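Alkylpurine DNA glycosylase AlkC (Pseudomonas fluorescens, PDB 5VHV) excises alkylated purine bases from damaged DNA as a base excision repair glycosylase that works without flipping the damaged nucleotide out of the helix. Local coordinates at residues L233-N238 with V306-A311. Residues are numbered along the deposited sequence; the frame is centred on the assembly and turned at random.
Sequences LIKQGN and VFKLKA. With nucleotides of chain D.
K235 on helix 231-235 packs its aliphatic part against V306 of strand 305-314. CG1 of V306 lies 3.7 Å from CB of K235, the two side chains running past each other in opposite directions, while CG2 rests against the carbonyl oxygen of K235. Farther out, the K235 chain crosses that of K308 at about a right angle, with K235 CG 3.8 Å from K308 CD. I234 adds its CG2 methyl, 3.7 Å from K308 NZ. Bends at chi2 (-61°) and chi3 (-66°) turn the K308 chain so that its ammonium sits beside the I234 methyl, where it forms a salt bridge to D290 on the neighbouring strand 285-294. An alanine in place of K308 would probably leave D290 without this salt bridge and take from the K235 methylenes the aliphatic surface they cross. The contact joins the helical part of the chain to the C-terminal beta domain of AlkC, whose strand 305-314 is an outermost one of the sheet; beyond K308 a classic beta bulge places L309 and K310 opposite V289. The helix itself finishes in a Schellman motif at G237, which has positive phi. Polar links run through water and DNA. Two waters join K235 NZ to the carbonyl oxygen of V306, one accepting from NZ at 3.0 Å, the other also donating a weak bond to OP2 of DG3 of chain D. The backbone N of K308 donates a nearly straight bond (171°) to OP1 of that phosphate, 2.9 Å away, and OP1 also lies in plane at the edge of the F307 ring.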
loop_
_atom_site.group_PDB
_atom_site.type_symbol
_atom_site.label_atom_id
_atom_site.label_comp_id
_atom_site.label_asym_id
_atom_site.label_seq_id
_atom_site.Cartn_x
_atom_site.Cartn_y
_atom_site.Cartn_z
ATOM N N LEU A 233 -12.403 7.360 -1.250
ATOM C CA LEU A 233 -13.563 8.176 -1.601
ATOM C C LEU A 233 -14.826 7.678 -0.907
ATOM O O LEU A 233 -15.679 8.489 -0.529
ATOM C CB LEU A 233 -13.758 8.196 -3.117
ATOM C CG LEU A 233 -12.606 8.830 -3.916
ATOM C CD1 LEU A 233 -12.895 8.840 -5.423
ATOM C CD2 LEU A 233 -12.333 10.245 -3.444
ATOM N N ILE A 234 -14.947 6.368 -0.709
ATOM C CA ILE A 234 -16.108 5.834 0.005
ATOM C C ILE A 234 -16.120 6.334 1.443
ATOM O O ILE A 234 -17.173 6.715 1.969
ATOM C CB ILE A 234 -16.120 4.293 -0.066
ATOM C CG1 ILE A 234 -16.477 3.839 -1.489
ATOM C CG2 ILE A 234 -17.128 3.669 0.945
ATOM C CD1 ILE A 234 -16.130 2.416 -1.761
ATOM N N LYS A 235 -14.961 6.309 2.109
ATOM C CA LYS A 235 -14.873 6.819 3.474
ATOM C C LYS A 235 -15.202 8.303 3.536
ATOM O O LYS A 235 -15.790 8.772 4.521
ATOM C CB LYS A 235 -13.475 6.541 4.038
ATOM C CG LYS A 235 -13.291 5.096 4.467
ATOM C CD LYS A 235 -11.984 4.875 5.205
ATOM C CE LYS A 235 -10.791 5.048 4.260
ATOM N NZ LYS A 235 -9.492 4.770 4.977
ATOM N N GLN A 236 -14.847 9.056 2.489
ATOM C CA GLN A 236 -15.172 10.476 2.396
ATOM C C GLN A 236 -16.641 10.724 2.104
ATOM O O GLN A 236 -17.064 11.881 2.112
ATOM C CB GLN A 236 -14.334 11.135 1.303
ATOM C CG GLN A 236 -12.855 11.220 1.599
ATOM C CD GLN A 236 -12.076 11.626 0.349
ATOM O OE1 GLN A 236 -12.596 12.329 -0.525
ATOM N NE2 GLN A 236 -10.847 11.151 0.245
ATOM N N GLY A 237 -17.421 9.679 1.851
ATOM C CA GLY A 237 -18.829 9.872 1.558
ATOM C C GLY A 237 -19.102 10.330 0.148
ATOM O O GLY A 237 -20.165 10.897 -0.117
ATOM N N ASN A 238 -18.178 10.093 -0.772
ATOM C CA ASN A 238 -18.352 10.518 -2.159
ATOM C C ASN A 238 -19.547 9.803 -2.787
ATOM O O ASN A 238 -19.593 8.569 -2.815
ATOM C CB ASN A 238 -17.077 10.226 -2.950
ATOM C CG ASN A 238 -17.175 10.675 -4.385
ATOM O OD1 ASN A 238 -17.749 9.991 -5.222
ATOM N ND2 ASN A 238 -16.610 11.832 -4.678
ATOM N N VAL A 306 -12.073 8.491 9.637
ATOM C CA VAL A 306 -13.116 7.521 9.322
ATOM C C VAL A 306 -12.567 6.109 9.480
ATOM O O VAL A 306 -11.496 5.771 8.930
ATOM C CB VAL A 306 -13.655 7.732 7.897
ATOM C CG1 VAL A 306 -14.699 6.666 7.558
ATOM C CG2 VAL A 306 -14.261 9.128 7.748
ATOM N N PHE A 307 -13.320 5.284 10.212
ATOM C CA PHE A 307 -13.068 3.858 10.353
ATOM C C PHE A 307 -14.218 3.066 9.742
ATOM O O PHE A 307 -15.387 3.473 9.802
ATOM C CB PHE A 307 -12.901 3.503 11.833
ATOM C CG PHE A 307 -11.706 4.135 12.476
ATOM C CD1 PHE A 307 -10.434 3.726 12.137
ATOM C CD2 PHE A 307 -11.849 5.135 13.422
ATOM C CE1 PHE A 307 -9.306 4.318 12.729
ATOM C CE2 PHE A 307 -10.719 5.708 14.026
ATOM C CZ PHE A 307 -9.480 5.304 13.693
ATOM N N LYS A 308 -13.883 1.905 9.191
ATOM C CA LYS A 308 -14.881 1.056 8.571
ATOM C C LYS A 308 -15.661 0.290 9.627
ATOM O O LYS A 308 -15.092 -0.192 10.610
ATOM C CB LYS A 308 -14.221 0.060 7.626
ATOM C CG LYS A 308 -13.340 0.703 6.567
ATOM C CD LYS A 308 -14.158 1.643 5.653
ATOM C CE LYS A 308 -15.178 0.867 4.829
ATOM N NZ LYS A 308 -16.040 1.756 3.950
ATOM N N LEU A 309 -16.962 0.139 9.403
ATOM C CA LEU A 309 -17.775 -0.649 10.325
ATOM C C LEU A 309 -18.391 -1.859 9.642
ATOM O O LEU A 309 -17.971 -2.984 9.927
ATOM C CB LEU A 309 -18.832 0.243 10.973
ATOM C CG LEU A 309 -18.808 0.284 12.485
ATOM C CD1 LEU A 309 -19.905 1.273 12.949
ATOM C CD2 LEU A 309 -19.030 -1.084 13.043
ATOM N N LYS A 310 -19.366 -1.678 8.753
ATOM C CA LYS A 310 -20.085 -2.800 8.164
ATOM C C LYS A 310 -20.661 -2.378 6.821
ATOM O O LYS A 310 -21.188 -1.273 6.688
ATOM C CB LYS A 310 -21.211 -3.248 9.114
ATOM C CG LYS A 310 -21.769 -4.639 8.879
ATOM C CD LYS A 310 -22.936 -4.909 9.833
ATOM C CE LYS A 310 -23.567 -6.275 9.608
ATOM N NZ LYS A 310 -22.698 -7.386 10.073
ATOM N N ALA A 311 -20.577 -3.259 5.832
ATOM C CA ALA A 311 -21.282 -3.082 4.566
ATOM C C ALA A 311 -22.214 -4.273 4.405
ATOM O O ALA A 311 -21.759 -5.420 4.425
ATOM C CB ALA A 311 -20.307 -2.979 3.395
ATOM P P DG D 3 -10.061 0.369 8.883
ATOM O OP1 DG D 3 -11.122 1.212 9.462
ATOM O OP2 DG D 3 -9.351 0.745 7.634
ATOM O "O5'" DG D 3 -8.908 0.171 9.933
ATOM C "C5'" DG D 3 -9.195 -0.053 11.323
ATOM C "C4'" DG D 3 -7.914 -0.116 12.124
ATOM O "O4'" DG D 3 -7.206 -1.369 11.866
ATOM C "C3'" DG D 3 -6.892 0.993 11.837
ATOM O "O3'" DG D 3 -6.357 1.412 13.089
ATOM C "C2'" DG D 3 -5.875 0.325 10.886
ATOM C "C1'" DG D 3 -5.898 -1.136 11.344
ATOM N N9 DG D 3 -5.701 -2.150 10.301
ATOM C C8 DG D 3 -6.251 -2.178 9.043
ATOM N N7 DG D 3 -5.937 -3.255 8.359
ATOM C C5 DG D 3 -5.173 -4.000 9.235
ATOM C C6 DG D 3 -4.555 -5.257 9.054
ATOM O O6 DG D 3 -4.598 -5.998 8.057
ATOM N N1 DG D 3 -3.863 -5.660 10.191
ATOM C C2 DG D 3 -3.768 -4.938 11.343
ATOM N N2 DG D 3 -3.034 -5.482 12.323
ATOM N N3 DG D 3 -4.339 -3.742 11.526
ATOM C C4 DG D 3 -5.024 -3.343 10.436
ATOM P P DA D 2 -11.710 -4.196 3.941
ATOM O OP1 DA D 2 -12.900 -3.579 3.365
ATOM O OP2 DA D 2 -10.455 -4.345 3.146
ATOM O "O5'" DA D 2 -11.387 -3.370 5.270
ATOM C "C5'" DA D 2 -12.351 -3.328 6.320
ATOM C "C4'" DA D 2 -11.714 -2.924 7.640
ATOM O "O4'" DA D 2 -11.009 -4.049 8.229
ATOM C "C3'" DA D 2 -10.680 -1.825 7.551
ATOM O "O3'" DA D 2 -10.691 -1.102 8.764
ATOM C "C2'" DA D 2 -9.387 -2.611 7.327
ATOM C "C1'" DA D 2 -9.605 -3.811 8.234
ATOM N N9 DA D 2 -8.951 -5.052 7.811
ATOM C C8 DA D 2 -8.979 -5.603 6.568
ATOM N N7 DA D 2 -8.359 -6.758 6.484
ATOM C C5 DA D 2 -7.898 -6.984 7.765
ATOM C C6 DA D 2 -7.164 -8.036 8.330
ATOM N N6 DA D 2 -6.754 -9.104 7.623
ATOM N N1 DA D 2 -6.874 -7.966 9.652
ATOM C C2 DA D 2 -7.290 -6.901 10.345
ATOM N N3 DA D 2 -7.990 -5.845 9.924
ATOM C C4 DA D 2 -8.264 -5.947 8.607
HETATM O O HOH W 1 -9.638 6.824 7.216
HETATM O O HOH W 2 -9.791 3.777 8.060
#